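Ankyrin repeat family protein (Enterococcus faecalis, PDB 3HRA) is of unknown function but, as an ankyrin repeat protein, probably serves as a stacked helical scaffold for binding other proteins. Local coordinates at residues A[154-157]-A[158-162]. Numbering follows the deposited sequence.
Sequences NQLY and QDIVK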
# COMPACT_ATOMS: atom_id res chain seq x y z
N ASN A 154 -12.80 16.21 -4.34
CA ASN A 154 -14.09 15.75 -4.85
C ASN A 154 -14.74 14.74 -3.91
O ASN A 154 -14.24 14.50 -2.81
CB ASN A 154 -13.95 15.16 -6.25
CG ASN A 154 -13.06 13.94 -6.29
OD1 ASN A 154 -12.83 13.29 -5.27
ND2 ASN A 154 -12.56 13.61 -7.47
N GLN A 155 -15.85 14.15 -4.34
CA GLN A 155 -16.60 13.22 -3.50
C GLN A 155 -15.74 12.08 -2.92
O GLN A 155 -15.92 11.69 -1.75
CB GLN A 155 -17.76 12.60 -4.27
CG GLN A 155 -18.66 11.75 -3.39
CD GLN A 155 -19.34 12.58 -2.32
OE1 GLN A 155 -20.22 13.40 -2.62
NE2 GLN A 155 -18.94 12.37 -1.06
N LEU A 156 -14.88 11.51 -3.74
CA LEU A 156 -14.07 10.37 -3.33
C LEU A 156 -13.18 10.78 -2.17
O LEU A 156 -13.08 10.08 -1.17
CB LEU A 156 -13.22 9.86 -4.50
CG LEU A 156 -12.22 8.73 -4.24
CD1 LEU A 156 -12.93 7.50 -3.70
CD2 LEU A 156 -11.45 8.43 -5.52
N TYR A 157 -12.57 11.95 -2.29
CA TYR A 157 -11.66 12.42 -1.25
C TYR A 157 -12.40 12.92 -0.02
O TYR A 157 -11.92 12.74 1.10
CB TYR A 157 -10.62 13.41 -1.81
CG TYR A 157 -9.67 12.65 -2.72
CD1 TYR A 157 -8.64 11.88 -2.18
CD2 TYR A 157 -9.86 12.62 -4.09
CE1 TYR A 157 -7.80 11.13 -3.01
CE2 TYR A 157 -9.03 11.88 -4.92
CZ TYR A 157 -8.00 11.15 -4.38
OH TYR A 157 -7.17 10.40 -5.20
N GLN A 158 -13.60 13.45 -0.23
CA GLN A 158 -14.47 13.79 0.89
C GLN A 158 -14.75 12.51 1.67
O GLN A 158 -14.67 12.49 2.89
CB GLN A 158 -15.78 14.45 0.41
CG GLN A 158 -15.57 15.84 -0.19
CD GLN A 158 -16.73 16.30 -1.06
OE1 GLN A 158 -16.55 17.03 -2.04
NE2 GLN A 158 -17.93 15.86 -0.71
N ASP A 159 -15.04 11.42 0.97
CA ASP A 159 -15.33 10.15 1.64
C ASP A 159 -14.10 9.59 2.39
O ASP A 159 -14.23 9.02 3.47
CB ASP A 159 -15.85 9.11 0.63
CG ASP A 159 -17.31 9.38 0.19
OD1 ASP A 159 -18.02 10.20 0.82
OD2 ASP A 159 -17.75 8.75 -0.79
N ILE A 160 -12.92 9.75 1.80
CA ILE A 160 -11.69 9.27 2.43
C ILE A 160 -11.40 10.10 3.68
O ILE A 160 -11.05 9.55 4.73
CB ILE A 160 -10.50 9.25 1.46
CG1 ILE A 160 -10.66 8.11 0.45
CG2 ILE A 160 -9.17 9.10 2.21
CD1 ILE A 160 -9.79 8.23 -0.79
N VAL A 161 -11.59 11.41 3.58
CA VAL A 161 -11.44 12.27 4.76
C VAL A 161 -12.39 11.85 5.91
O VAL A 161 -11.98 11.76 7.06
CB VAL A 161 -11.63 13.77 4.40
CG1 VAL A 161 -11.74 14.63 5.67
CG2 VAL A 161 -10.48 14.22 3.53
N LYS A 162 -13.65 11.61 5.59
CA LYS A 162 -14.63 11.19 6.59
C LYS A 162 -14.24 9.87 7.26
O LYS A 162 -14.31 9.75 8.49
CB LYS A 162 -16.02 11.06 5.97
CG LYS A 162 -17.08 10.70 6.98
CD LYS A 162 -17.42 11.89 7.87
CE LYS A 162 -18.67 11.59 8.70
NZ LYS A 162 -19.02 12.72 9.61
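Q158 N bonds to N154 O at 2.9 Å, the first i to i+4 bond of helix 155-166, which follows helix 143-149 within a predicted ankyrin repeat. The next bonds, D159 N to Q155 O, I160 N to L156 O and V161 N to Y157 O, are ordinary α-helical ones. Asparagine suits the N-cap because its short amide can turn back onto backbone N-H groups: N154 OD1 accepts weakly from L156 N. Its straighter bond is from Y157 N to N154 OD1, at 3.3 Å. On one flank, exposed Q155 bends back at chi2 (64°) and brings NE2 to 3.0 Å from OD1 of partly exposed D159, a weak bond; the amide and carboxylate planes are turned 37° from each other. On another side the contacts are apolar: I160 CD1 reaches both L156 CG (4.2 Å) and Y157 CD1 (4.1 Å), meeting the tyrosine ring obliquely as the two side chains run alongside one another. Compact, branched I160 and V161 suit buried places against neighbouring helices: I160 packs on A147 and I119, while V161 touches L144 and V148 of helix 143-149 and L197 of helix 191-198. Y157 is also buried, and its OH hydrogen-bonds to E115 O.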